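Local coordinates for protein 4-alpha-glucanotransferase (Corynebacterium glutamicum, PDB 5B68) that belongs to the amylomaltase (disproportionating enzyme) family, pairing an N-terminal beta-sandwich domain with a TIM-barrel domain, at residues 178-183 with 648-653; 654-659 with 675-680. All blocks are in the same frame, centred on the assembly; numbering follows the deposited sequence.

Contact 1 (178-183 with 648-653); sequences SGVMAQ and VCLVDM
Val180 and Met181 run parallel to Val648 and Cys649 as neighbouring beta strands, in register at a CA-CA distance of 4.7 Å for Val180 and Val648. Three backbone bonds form the ladder. Val648 N gives an almost straight bond to Gly179 O (2.8 Å, 175° at the hydrogen), Met181 N reaches Val648 O at 2.9 Å, and Leu650 N closes on Met181 O just where segment 648-653 leaves the strand and begins to turn helically. Met181 O takes a second bond from a water, which in turn accepts a hydrogen bond from Val651 N, so this carbonyl is gripped by Leu650 N and by a bound water at the end of the ladder. Val180 CA also lies 3.0 Å from Val648 O, a CA-H...O contact beside the conventional bond.

On the face shared by Val180 and Val648, Val180 CG1, anti to its backbone N (chi1 172°), rests against Leu650 CB at 4.0 Å, the two side chains crossing obliquely. Val180 CG2 faces Met653 SD more loosely, and Leu650 CD2 meets Ala182 CB. On the face of Met181 and Cys649, the methionine chain bends at chi2 and chi3, and its CE touches Cys649 SG at 3.6 Å; Gln183 NE2 makes a weak bond to Met181 SD.

The pairing joins the first and last strands, 177-182 and 645-649, of a parallel eight-stranded TIM barrel. Helix 198-209 covers Val180, Ala182 and Leu650 through Val208 and Leu204, helix 694-702 packs on Val648 and Met653, and strand 215-218 bonds to the other edge of 177-182.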
loop_
_atom_site.group_PDB
_atom_site.type_symbol
_atom_site.label_atom_id
_atom_site.label_comp_id
_atom_site.label_asym_id
_atom_site.label_seq_id
_atom_site.Cartn_x
_atom_site.Cartn_y
_atom_site.Cartn_z
ATOM N N SER A 178 -8.978 -12.826 14.955
ATOM C CA SER A 178 -7.633 -13.163 14.466
ATOM C C SER A 178 -7.682 -13.380 12.992
ATOM O O SER A 178 -8.753 -13.650 12.433
ATOM C CB SER A 178 -7.054 -14.422 15.116
ATOM O OG SER A 178 -7.741 -15.581 14.674
ATOM N N GLY A 179 -6.510 -13.368 12.385
ATOM C CA GLY A 179 -6.333 -13.729 10.984
ATOM C C GLY A 179 -4.955 -14.244 10.738
ATOM O O GLY A 179 -4.237 -14.462 11.693
ATOM N N VAL A 180 -4.630 -14.488 9.461
ATOM C CA VAL A 180 -3.427 -15.083 9.032
ATOM C C VAL A 180 -2.855 -14.179 7.939
ATOM O O VAL A 180 -3.618 -13.620 7.116
ATOM C CB VAL A 180 -3.669 -16.492 8.402
ATOM C CG1 VAL A 180 -2.394 -17.045 7.764
ATOM C CG2 VAL A 180 -4.251 -17.496 9.438
ATOM N N MET A 181 -1.554 -13.997 7.945
ATOM C CA MET A 181 -0.843 -13.340 6.827
ATOM C C MET A 181 -0.049 -14.338 6.010
ATOM O O MET A 181 0.693 -15.184 6.561
ATOM C CB MET A 181 0.109 -12.244 7.305
ATOM C CG MET A 181 0.902 -11.513 6.187
ATOM S SD MET A 181 2.379 -12.335 5.574
ATOM C CE MET A 181 3.531 -11.757 6.823
ATOM N N ALA A 182 -0.183 -14.261 4.690
ATOM C CA ALA A 182 0.572 -15.117 3.806
ATOM C C ALA A 182 1.164 -14.296 2.650
ATOM O O ALA A 182 0.499 -13.400 2.127
ATOM C CB ALA A 182 -0.270 -16.205 3.215
ATOM N N GLN A 183 2.403 -14.622 2.293
ATOM C CA GLN A 183 2.999 -14.115 1.059
ATOM C C GLN A 183 2.552 -15.038 -0.055
ATOM O O GLN A 183 3.144 -16.109 -0.316
ATOM C CB GLN A 183 4.510 -14.025 1.182
ATOM C CG GLN A 183 4.939 -13.109 2.272
ATOM C CD GLN A 183 4.732 -11.638 1.930
ATOM O OE1 GLN A 183 5.348 -11.161 0.986
ATOM N NE2 GLN A 183 3.917 -10.918 2.696
ATOM N N VAL A 648 -1.606 -14.096 12.718
ATOM C CA VAL A 648 -0.684 -15.220 12.790
ATOM C C VAL A 648 -0.070 -15.256 11.419
ATOM O O VAL A 648 -0.793 -15.328 10.443
ATOM C CB VAL A 648 -1.437 -16.566 13.037
ATOM C CG1 VAL A 648 -0.476 -17.760 13.042
ATOM C CG2 VAL A 648 -2.294 -16.473 14.259
ATOM N N CYS A 649 1.238 -15.204 11.350
ATOM C CA CYS A 649 1.926 -15.430 10.093
ATOM C C CYS A 649 1.973 -16.911 9.739
ATOM O O CYS A 649 2.352 -17.757 10.541
ATOM C CB CYS A 649 3.308 -14.816 10.088
ATOM S SG CYS A 649 3.327 -12.976 10.248
ATOM N N LEU A 650 1.608 -17.211 8.480
ATOM C CA LEU A 650 1.489 -18.546 8.004
ATOM C C LEU A 650 2.824 -19.257 8.176
ATOM O O LEU A 650 2.857 -20.464 8.497
ATOM C CB LEU A 650 1.078 -18.594 6.496
ATOM C CG LEU A 650 0.871 -19.994 5.920
ATOM C CD1 LEU A 650 -0.309 -20.659 6.645
ATOM C CD2 LEU A 650 0.648 -19.944 4.387
ATOM N N VAL A 651 3.904 -18.537 7.947
ATOM C CA VAL A 651 5.250 -19.109 8.109
ATOM C C VAL A 651 5.432 -19.713 9.501
ATOM O O VAL A 651 6.152 -20.706 9.639
ATOM C CB VAL A 651 6.394 -18.062 7.880
ATOM C CG1 VAL A 651 6.498 -17.719 6.404
ATOM C CG2 VAL A 651 6.262 -16.804 8.705
ATOM N N ASP A 652 4.872 -19.059 10.500
ATOM C CA ASP A 652 5.009 -19.513 11.900
ATOM C C ASP A 652 4.146 -20.736 12.198
ATOM O O ASP A 652 4.416 -21.431 13.180
ATOM C CB ASP A 652 4.639 -18.386 12.889
ATOM C CG ASP A 652 5.716 -17.346 12.998
ATOM O OD1 ASP A 652 6.775 -17.579 12.390
ATOM O OD2 ASP A 652 5.533 -16.354 13.707
ATOM N N MET A 653 3.151 -21.025 11.359
ATOM C CA MET A 653 2.299 -22.182 11.521
ATOM C C MET A 653 2.969 -23.456 11.005
ATOM O O MET A 653 2.524 -24.556 11.338
ATOM C CB MET A 653 0.906 -21.958 10.881
ATOM C CG MET A 653 0.231 -20.722 11.350
ATOM S SD MET A 653 -1.403 -20.479 10.647
ATOM C CE MET A 653 -2.493 -21.192 11.906
HETATM O O HOH W 1 3.498 -15.728 6.402
#

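Contact 2 (654-659 with 675-680)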
loop_
_atom_site.group_PDB
_atom_site.type_symbol
_atom_site.label_atom_id
_atom_site.label_comp_id
_atom_site.label_asym_id
_atom_site.label_seq_id
_atom_site.Cartn_x
_atom_site.Cartn_y
_atom_site.Cartn_z
ATOM N N VAL A 654 4.032 -23.343 10.192
ATOM C CA VAL A 654 4.645 -24.521 9.615
ATOM C C VAL A 654 6.125 -24.694 10.006
ATOM O O VAL A 654 6.755 -25.632 9.549
ATOM C CB VAL A 654 4.511 -24.517 8.073
ATOM C CG1 VAL A 654 3.070 -24.430 7.672
ATOM C CG2 VAL A 654 5.267 -23.344 7.496
ATOM N N GLY A 655 6.666 -23.780 10.816
ATOM C CA GLY A 655 8.040 -23.836 11.297
ATOM C C GLY A 655 9.085 -23.285 10.369
ATOM O O GLY A 655 10.233 -23.618 10.494
ATOM N N GLU A 656 8.667 -22.493 9.370
ATOM C CA GLU A 656 9.627 -21.822 8.417
ATOM C C GLU A 656 10.754 -21.102 9.193
ATOM O O GLU A 656 10.486 -20.335 10.132
ATOM C CB GLU A 656 8.779 -20.815 7.583
ATOM C CG GLU A 656 9.501 -19.955 6.612
ATOM C CD GLU A 656 10.020 -20.729 5.442
ATOM O OE1 GLU A 656 11.191 -21.182 5.565
ATOM O OE2 GLU A 656 9.302 -20.916 4.405
ATOM N N LYS A 657 11.980 -21.315 8.767
ATOM C CA LYS A 657 13.116 -20.553 9.324
ATOM C C LYS A 657 13.669 -19.440 8.406
ATOM O O LYS A 657 14.394 -18.572 8.907
ATOM C CB LYS A 657 14.250 -21.492 9.749
ATOM C CG LYS A 657 13.892 -22.245 11.028
ATOM C CD LYS A 657 14.865 -23.350 11.398
ATOM C CE LYS A 657 14.334 -24.058 12.643
ATOM N NZ LYS A 657 15.046 -25.331 12.936
ATOM N N ARG A 658 13.393 -19.515 7.092
ATOM C CA ARG A 658 13.916 -18.526 6.104
ATOM C C ARG A 658 13.109 -17.189 5.994
ATOM O O ARG A 658 11.889 -17.213 5.752
ATOM C CB ARG A 658 14.013 -19.187 4.754
ATOM C CG ARG A 658 14.850 -20.446 4.764
ATOM C CD ARG A 658 15.340 -20.798 3.390
ATOM N NE ARG A 658 14.355 -21.502 2.567
ATOM C CZ ARG A 658 14.572 -21.851 1.292
ATOM N NH1 ARG A 658 13.655 -22.498 0.597
ATOM N NH2 ARG A 658 15.736 -21.562 0.691
ATOM N N ALA A 659 13.814 -16.045 6.176
ATOM C CA ALA A 659 13.290 -14.692 5.916
ATOM C C ALA A 659 12.870 -14.553 4.475
ATOM O O ALA A 659 13.479 -15.147 3.558
ATOM C CB ALA A 659 14.275 -13.601 6.285
ATOM N N ILE A 675 11.183 -16.764 -1.636
ATOM C CA ILE A 675 11.375 -17.895 -0.736
ATOM C C ILE A 675 10.073 -18.671 -0.563
ATOM O O ILE A 675 9.176 -18.200 0.091
ATOM C CB ILE A 675 11.839 -17.399 0.650
ATOM C CG1 ILE A 675 13.090 -16.516 0.545
ATOM C CG2 ILE A 675 12.050 -18.552 1.610
ATOM C CD1 ILE A 675 14.302 -17.185 -0.055
ATOM N N PRO A 676 9.994 -19.867 -1.137
ATOM C CA PRO A 676 8.764 -20.704 -1.028
ATOM C C PRO A 676 8.495 -21.201 0.393
ATOM O O PRO A 676 9.429 -21.292 1.224
ATOM C CB PRO A 676 9.042 -21.873 -1.918
ATOM C CG PRO A 676 10.509 -22.041 -1.809
ATOM C CD PRO A 676 11.099 -20.668 -1.712
ATOM N N LEU A 677 7.234 -21.432 0.707
ATOM C CA LEU A 677 6.839 -21.798 2.090
ATOM C C LEU A 677 7.424 -23.191 2.389
ATOM O O LEU A 677 7.118 -24.156 1.679
ATOM C CB LEU A 677 5.297 -21.836 2.195
ATOM C CG LEU A 677 4.732 -22.110 3.610
ATOM C CD1 LEU A 677 5.042 -20.961 4.555
ATOM C CD2 LEU A 677 3.229 -22.441 3.530
ATOM N N CYS A 678 8.261 -23.277 3.420
ATOM C CA CYS A 678 8.810 -24.578 3.798
ATOM C C CYS A 678 8.774 -24.751 5.290
ATOM O O CYS A 678 8.807 -23.746 6.004
ATOM C CB CYS A 678 10.249 -24.689 3.320
ATOM S SG CYS A 678 10.441 -24.671 1.504
ATOM N N ASP A 679 8.777 -26.037 5.738
ATOM C CA ASP A 679 8.750 -26.358 7.208
ATOM C C ASP A 679 10.151 -26.273 7.812
ATOM O O ASP A 679 11.052 -25.820 7.130
ATOM C CB ASP A 679 8.093 -27.716 7.477
ATOM C CG ASP A 679 8.838 -28.900 6.795
ATOM O OD1 ASP A 679 10.069 -28.763 6.472
ATOM O OD2 ASP A 679 8.135 -29.905 6.509
ATOM N N SER A 680 10.320 -26.610 9.098
ATOM C CA SER A 680 11.638 -26.492 9.752
ATOM C C SER A 680 12.788 -27.305 9.115
ATOM O O SER A 680 13.973 -26.943 9.254
ATOM C CB SER A 680 11.482 -26.856 11.214
ATOM O OG SER A 680 10.645 -25.886 11.820
HETATM O O HOH W 2 11.760 -21.834 2.682
HETATM O O HOH W 3 8.573 -18.687 3.033
HETATM O O HOH W 4 12.506 -23.228 6.766
#
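Glu656 OE2 is gripped by Cys678 N at 2.8 Å and has a water 2.7 Å away that also lies near Ile675 O, while OE1 of the same carboxylate accepts hydrogen bonds from Arg658 N and from a second water, which links Lys657 N with Asp679 O. The site ties together two loop segments that follow the last strand of the TIM barrel, with one buried carboxylate as their hub. Cys678 N approaches from above the carboxylate plane, 45° out of it; Arg658 N meets OE1 on the anti side, also tilted, by 30°, from the plane. Glu656 CG is anti to the backbone N (chi1 177°), and the bend at chi2 folds the acid back to segment 675-680 although its CB bond points away from it. A third water accepts a hydrogen bond from Arg658 NE at 2.6 Å, in the guanidinium plane, and lies within hydrogen-bonding distance of Glu656 OE1 and Pro676 O.

Arg658 lays one face of its guanidinium over Ile675 CG2, with Cys678 SG at the edge, and its NH1 bonds to Ser281 O. On the Leu677 side, Val654 CG2 packs on Leu677 CD1 at 3.8 Å. Gly655, with positive phi just after helix 650-654, brings its CA within 3.4 Å of Ser680 OG. Ser680 OG donates to Gly655 O at 2.7 Å.

Helix 650-654 connects the two contacts: its first turn belongs to contact 1 and its last residue, Val654, opens contact 2, with centres about 12 Å apart. Both are largely buried, but contact 1 lies nearer the centre of the chain and is closed by backbone bonds and apolar side chains between a barrel strand and the strand and helical turn beside it. Contact 2 lies farther out, among loops with partly exposed residues, and adds apolar contacts to a network of a carboxylate, waters and a hydroxyl. They touch directly: Leu650 CD2 meets Leu677 CD2 at 3.7 Å, and Val651 O probably accepts a hydrogen bond from Glu656 N, so the loop pair rests on the helical turn that ends the strand pair.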